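Local coordinates for hypothetical Thioesterase Protein SP_1851 (Streptococcus pneumoniae serotype 4, PDB 4XY5) that is probably a PaaI-type thioesterase of the hot-dog superfamily, hydrolysing thioester bonds, presumably of acyl-CoA substrates, at residues 14-28 and 52-65. The protein carries 1 engineered substitution. Numbering follows the deposited sequence.
Sequences AFENYEIEKMRDGHV and TLCAQISGLVVISL. Engineered in segment 52-65: A55 (natural residue Asp).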
loop_
_atom_site.group_PDB
_atom_site.type_symbol
_atom_site.label_atom_id
_atom_site.label_comp_id
_atom_site.label_asym_id
_atom_site.label_seq_id
_atom_site.Cartn_x
_atom_site.Cartn_y
_atom_site.Cartn_z
ATOM N N ALA A 14 4.893 22.032 -2.647
ATOM C CA ALA A 14 3.475 21.847 -2.325
ATOM C C ALA A 14 3.041 22.853 -1.276
ATOM O O ALA A 14 3.784 23.111 -0.334
ATOM C CB ALA A 14 3.221 20.416 -1.830
ATOM N N PHE A 15 1.840 23.408 -1.440
ATOM C CA PHE A 15 1.289 24.447 -0.558
ATOM C C PHE A 15 1.977 25.809 -0.660
ATOM O O PHE A 15 2.184 26.486 0.350
ATOM C CB PHE A 15 1.298 23.989 0.897
ATOM C CG PHE A 15 0.421 22.780 1.150
ATOM C CD1 PHE A 15 -0.954 22.927 1.265
ATOM C CD2 PHE A 15 0.974 21.512 1.244
ATOM C CE1 PHE A 15 -1.772 21.828 1.486
ATOM C CE2 PHE A 15 0.167 20.403 1.468
ATOM C CZ PHE A 15 -1.205 20.559 1.589
ATOM N N GLU A 16 2.295 26.220 -1.879
ATOM C CA GLU A 16 2.689 27.604 -2.121
ATOM C C GLU A 16 1.473 28.515 -1.960
ATOM O O GLU A 16 1.605 29.706 -1.663
ATOM C CB GLU A 16 3.312 27.747 -3.506
ATOM C CG GLU A 16 4.627 26.992 -3.619
ATOM C CD GLU A 16 5.452 27.380 -4.828
ATOM O OE1 GLU A 16 6.653 27.038 -4.843
ATOM O OE2 GLU A 16 4.907 28.008 -5.761
ATOM N N ASN A 17 0.293 27.930 -2.147
ATOM C CA ASN A 17 -0.980 28.579 -1.840
ATOM C C ASN A 17 -1.904 27.514 -1.274
ATOM O O ASN A 17 -1.747 26.346 -1.603
ATOM C CB ASN A 17 -1.613 29.215 -3.082
ATOM C CG ASN A 17 -2.099 28.184 -4.091
ATOM O OD1 ASN A 17 -3.219 27.647 -3.977
ATOM N ND2 ASN A 17 -1.259 27.893 -5.091
ATOM N N TYR A 18 -2.855 27.916 -0.435
ATOM C CA TYR A 18 -3.876 26.983 0.061
ATOM C C TYR A 18 -4.942 27.746 0.834
ATOM O O TYR A 18 -4.715 28.874 1.266
ATOM C CB TYR A 18 -3.266 25.887 0.951
ATOM C CG TYR A 18 -2.687 26.368 2.265
ATOM C CD1 TYR A 18 -3.472 26.438 3.415
ATOM C CD2 TYR A 18 -1.344 26.749 2.358
ATOM C CE1 TYR A 18 -2.933 26.887 4.624
ATOM C CE2 TYR A 18 -0.805 27.188 3.553
ATOM C CZ TYR A 18 -1.598 27.261 4.676
ATOM O OH TYR A 18 -1.045 27.700 5.857
ATOM N N GLU A 19 -6.109 27.122 0.977
ATOM C CA GLU A 19 -7.185 27.620 1.818
ATOM C C GLU A 19 -7.680 26.481 2.684
ATOM O O GLU A 19 -8.070 25.451 2.152
ATOM C CB GLU A 19 -8.340 28.164 0.971
ATOM C CG GLU A 19 -7.969 29.333 0.072
ATOM C CD GLU A 19 -7.869 30.629 0.838
ATOM O OE1 GLU A 19 -8.326 30.653 2.006
ATOM O OE2 GLU A 19 -7.332 31.614 0.278
ATOM N N ILE A 20 -7.658 26.647 4.003
ATOM C CA ILE A 20 -8.268 25.658 4.891
ATOM C C ILE A 20 -9.747 25.996 5.054
ATOM O O ILE A 20 -10.104 26.995 5.689
ATOM C CB ILE A 20 -7.601 25.609 6.282
ATOM C CG1 ILE A 20 -6.089 25.415 6.153
ATOM C CG2 ILE A 20 -8.204 24.499 7.130
ATOM C CD1 ILE A 20 -5.373 25.407 7.488
ATOM N N GLU A 21 -10.602 25.178 4.459
ATOM C CA GLU A 21 -12.042 25.410 4.509
ATOM C C GLU A 21 -12.670 24.808 5.754
ATOM O O GLU A 21 -13.655 25.330 6.285
ATOM C CB GLU A 21 -12.716 24.836 3.270
ATOM C CG GLU A 21 -12.358 25.562 1.996
ATOM C CD GLU A 21 -13.248 25.172 0.844
ATOM O OE1 GLU A 21 -14.009 24.184 0.978
ATOM O OE2 GLU A 21 -13.185 25.858 -0.196
ATOM N N LYS A 22 -12.105 23.699 6.214
ATOM C CA LYS A 22 -12.685 22.991 7.337
ATOM C C LYS A 22 -11.646 22.189 8.089
ATOM O O LYS A 22 -10.820 21.506 7.485
ATOM C CB LYS A 22 -13.808 22.079 6.839
ATOM C CG LYS A 22 -14.464 21.230 7.900
ATOM C CD LYS A 22 -15.429 20.282 7.216
ATOM C CE LYS A 22 -15.972 19.222 8.151
ATOM N NZ LYS A 22 -16.743 18.224 7.337
ATOM N N MET A 23 -11.691 22.269 9.412
ATOM C CA MET A 23 -10.774 21.495 10.245
ATOM C C MET A 23 -11.423 21.280 11.608
ATOM O O MET A 23 -11.353 22.145 12.480
ATOM C CB MET A 23 -9.419 22.207 10.365
ATOM C CG MET A 23 -8.375 21.517 11.223
ATOM S SD MET A 23 -6.729 22.250 11.045
ATOM C CE MET A 23 -5.834 21.365 12.326
ATOM N N ARG A 24 -12.084 20.136 11.775
ATOM C CA ARG A 24 -12.788 19.834 13.019
ATOM C C ARG A 24 -13.090 18.347 13.183
ATOM O O ARG A 24 -13.559 17.695 12.252
ATOM C CB ARG A 24 -14.100 20.628 13.096
ATOM C CG ARG A 24 -15.067 20.370 11.944
ATOM C CD ARG A 24 -16.401 21.108 12.144
ATOM N NE ARG A 24 -16.307 22.520 11.793
ATOM C CZ ARG A 24 -17.260 23.424 12.024
ATOM N NH1 ARG A 24 -18.394 23.073 12.620
ATOM N NH2 ARG A 24 -17.069 24.683 11.662
ATOM N N ASP A 25 -12.806 17.829 14.375
ATOM C CA ASP A 25 -13.271 16.513 14.798
ATOM C C ASP A 25 -12.960 15.415 13.788
ATOM O O ASP A 25 -13.822 14.603 13.455
ATOM C CB ASP A 25 -14.779 16.569 15.072
ATOM C CG ASP A 25 -15.144 17.634 16.086
ATOM O OD1 ASP A 25 -14.489 17.676 17.152
ATOM O OD2 ASP A 25 -16.066 18.440 15.807
ATOM N N GLY A 26 -11.731 15.415 13.281
ATOM C CA GLY A 26 -11.269 14.343 12.419
ATOM C C GLY A 26 -11.651 14.502 10.962
ATOM O O GLY A 26 -11.535 13.563 10.188
ATOM N N HIS A 27 -12.089 15.695 10.585
ATOM C CA HIS A 27 -12.505 15.961 9.215
ATOM C C HIS A 27 -11.900 17.269 8.758
ATOM O O HIS A 27 -12.056 18.290 9.417
ATOM C CB HIS A 27 -14.027 16.021 9.108
ATOM C CG HIS A 27 -14.694 14.723 9.429
ATOM N ND1 HIS A 27 -14.826 14.256 10.720
ATOM C CD2 HIS A 27 -15.241 13.779 8.629
ATOM C CE1 HIS A 27 -15.438 13.087 10.702
ATOM N NE2 HIS A 27 -15.700 12.773 9.446
ATOM N N VAL A 28 -11.209 17.222 7.623
ATOM C CA VAL A 28 -10.453 18.355 7.127
ATOM C C VAL A 28 -10.737 18.532 5.645
ATOM O O VAL A 28 -10.819 17.556 4.911
ATOM C CB VAL A 28 -8.936 18.146 7.355
ATOM C CG1 VAL A 28 -8.122 19.188 6.589
ATOM C CG2 VAL A 28 -8.614 18.172 8.846
ATOM N N THR A 52 1.987 14.748 -1.198
ATOM C CA THR A 52 2.288 15.662 -0.118
ATOM C C THR A 52 1.028 16.436 0.303
ATOM O O THR A 52 0.815 16.674 1.491
ATOM C CB THR A 52 3.435 16.632 -0.515
ATOM O OG1 THR A 52 4.640 15.868 -0.720
ATOM C CG2 THR A 52 3.685 17.681 0.582
ATOM N N LEU A 53 0.196 16.812 -0.661
ATOM C CA LEU A 53 -1.099 17.409 -0.319
ATOM C C LEU A 53 -1.861 16.476 0.628
ATOM O O LEU A 53 -2.367 16.912 1.663
ATOM C CB LEU A 53 -1.933 17.687 -1.571
ATOM C CG LEU A 53 -1.393 18.670 -2.615
ATOM C CD1 LEU A 53 -2.391 18.844 -3.752
ATOM C CD2 LEU A 53 -1.070 20.042 -1.995
ATOM N N CYS A 54 -1.902 15.187 0.300
ATOM C CA CYS A 54 -2.645 14.229 1.121
ATOM C C CYS A 54 -2.030 14.049 2.511
ATOM O O CYS A 54 -2.750 13.967 3.517
ATOM C CB CYS A 54 -2.729 12.863 0.432
ATOM S SG CYS A 54 -3.704 12.887 -1.063
ATOM N N ALA A 55 -0.703 13.974 2.570
ATOM C CA ALA A 55 -0.025 13.734 3.845
ATOM C C ALA A 55 -0.185 14.900 4.805
ATOM O O ALA A 55 -0.357 14.709 6.014
ATOM C CB ALA A 55 1.455 13.446 3.622
ATOM N N GLN A 56 -0.098 16.112 4.274
ATOM C CA GLN A 56 -0.311 17.288 5.101
ATOM C C GLN A 56 -1.736 17.295 5.672
ATOM O O GLN A 56 -1.947 17.518 6.874
ATOM C CB GLN A 56 -0.042 18.544 4.287
ATOM C CG GLN A 56 -0.167 19.842 5.072
ATOM C CD GLN A 56 0.927 20.018 6.112
ATOM O OE1 GLN A 56 1.819 19.179 6.259
ATOM N NE2 GLN A 56 0.856 21.120 6.848
ATOM N N ILE A 57 -2.714 16.988 4.827
ATOM C CA ILE A 57 -4.101 16.977 5.286
ATOM C C ILE A 57 -4.316 15.834 6.288
ATOM O O ILE A 57 -5.054 15.984 7.258
ATOM C CB ILE A 57 -5.102 16.902 4.088
ATOM C CG1 ILE A 57 -5.489 18.319 3.640
ATOM C CG2 ILE A 57 -6.394 16.174 4.471
ATOM C CD1 ILE A 57 -4.302 19.235 3.297
ATOM N N SER A 58 -3.627 14.711 6.104
ATOM C CA SER A 58 -3.714 13.630 7.088
ATOM C C SER A 58 -3.200 14.097 8.449
ATOM O O SER A 58 -3.773 13.772 9.496
ATOM C CB SER A 58 -2.928 12.398 6.625
ATOM O OG SER A 58 -3.024 11.345 7.586
ATOM N N GLY A 59 -2.111 14.854 8.434
ATOM C CA GLY A 59 -1.561 15.391 9.669
ATOM C C GLY A 59 -2.538 16.357 10.320
ATOM O O GLY A 59 -2.723 16.332 11.537
ATOM N N LEU A 60 -3.169 17.195 9.504
ATOM C CA LEU A 60 -4.181 18.126 10.008
ATOM C C LEU A 60 -5.365 17.375 10.617
ATOM O O LEU A 60 -5.944 17.817 11.611
ATOM C CB LEU A 60 -4.652 19.069 8.899
ATOM C CG LEU A 60 -3.629 20.112 8.405
ATOM C CD1 LEU A 60 -4.165 20.806 7.183
ATOM C CD2 LEU A 60 -3.294 21.132 9.485
ATOM N N VAL A 61 -5.728 16.225 10.049
ATOM C CA VAL A 61 -6.800 15.432 10.657
ATOM C C VAL A 61 -6.400 15.000 12.070
ATOM O O VAL A 61 -7.205 15.116 12.997
ATOM C CB VAL A 61 -7.157 14.189 9.820
ATOM C CG1 VAL A 61 -8.133 13.285 10.579
ATOM C CG2 VAL A 61 -7.775 14.593 8.503
ATOM N N VAL A 62 -5.163 14.525 12.228
ATOM C CA VAL A 62 -4.614 14.157 13.534
ATOM C C VAL A 62 -4.730 15.303 14.536
ATOM O O VAL A 62 -5.203 15.117 15.655
ATOM C CB VAL A 62 -3.117 13.776 13.466
ATOM C CG1 VAL A 62 -2.570 13.551 14.874
ATOM C CG2 VAL A 62 -2.884 12.538 12.612
ATOM N N ILE A 63 -4.273 16.484 14.129
ATOM C CA ILE A 63 -4.292 17.630 15.034
ATOM C C ILE A 63 -5.724 17.955 15.445
ATOM O O ILE A 63 -5.987 18.261 16.608
ATOM C CB ILE A 63 -3.622 18.848 14.395
ATOM C CG1 ILE A 63 -2.128 18.568 14.214
ATOM C CG2 ILE A 63 -3.803 20.094 15.262
ATOM C CD1 ILE A 63 -1.403 19.642 13.457
ATOM N N SER A 64 -6.649 17.847 14.496
ATOM C CA SER A 64 -8.048 18.181 14.739
ATOM C C SER A 64 -8.699 17.254 15.770
ATOM O O SER A 64 -9.752 17.583 16.322
ATOM C CB SER A 64 -8.850 18.138 13.433
ATOM O OG SER A 64 -9.106 16.798 13.041
ATOM N N LEU A 65 -8.084 16.099 16.012
ATOM C CA LEU A 65 -8.564 15.167 17.032
ATOM C C LEU A 65 -7.892 15.385 18.381
ATOM O O LEU A 65 -8.097 14.599 19.313
ATOM C CB LEU A 65 -8.339 13.720 16.590
ATOM C CG LEU A 65 -9.153 13.252 15.385
ATOM C CD1 LEU A 65 -8.597 11.933 14.920
ATOM C CD2 LEU A 65 -10.620 13.122 15.741
#
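F15, M23 and V28 press onto one flank of helix 47-64, the central "sausage" of a hot-dog fold, whose curved antiparallel sheet begins with the hairpin of strands 19-24 and 27-33. At the N-terminal end of the contact, the F15 ring lies against the turns T52-I57 of the helix. L53 CD2 sits over one ring face, a CH-pi contact 3.8 Å from the centroid, while I57 CD1 and T52 O border the rim. The Q56 stem comes in obliquely, with CB 3.4 Å from F15 CE2; its amide oxygen turns to H46 of the second subunit, and F9 of that subunit meets the F15 ring edge-to-face. V28 fills the hollow between I57, L60 and V61: its CG1 faces I57, and CG2 reaches V61 CG2 at 3.7 Å. From the neighbouring strand M23 arrives fully extended (chi1 179°), crossing L60 at about a right angle and setting its CE methyl against L60 CD2, I63 CG2 and L60 O. At the far end the type I' turn R24-H27 lies against S64 and L65, with V61 CG1 at G26 O. G26 has positive phi, and L65 CD2 packs 3.5 Å from G26 N. S64 OG, placed between its own N and carbonyl carbon (chi1 76°), accepts a bent bond from G26 N, 3.0 Å long with an N-H...O angle of 139°.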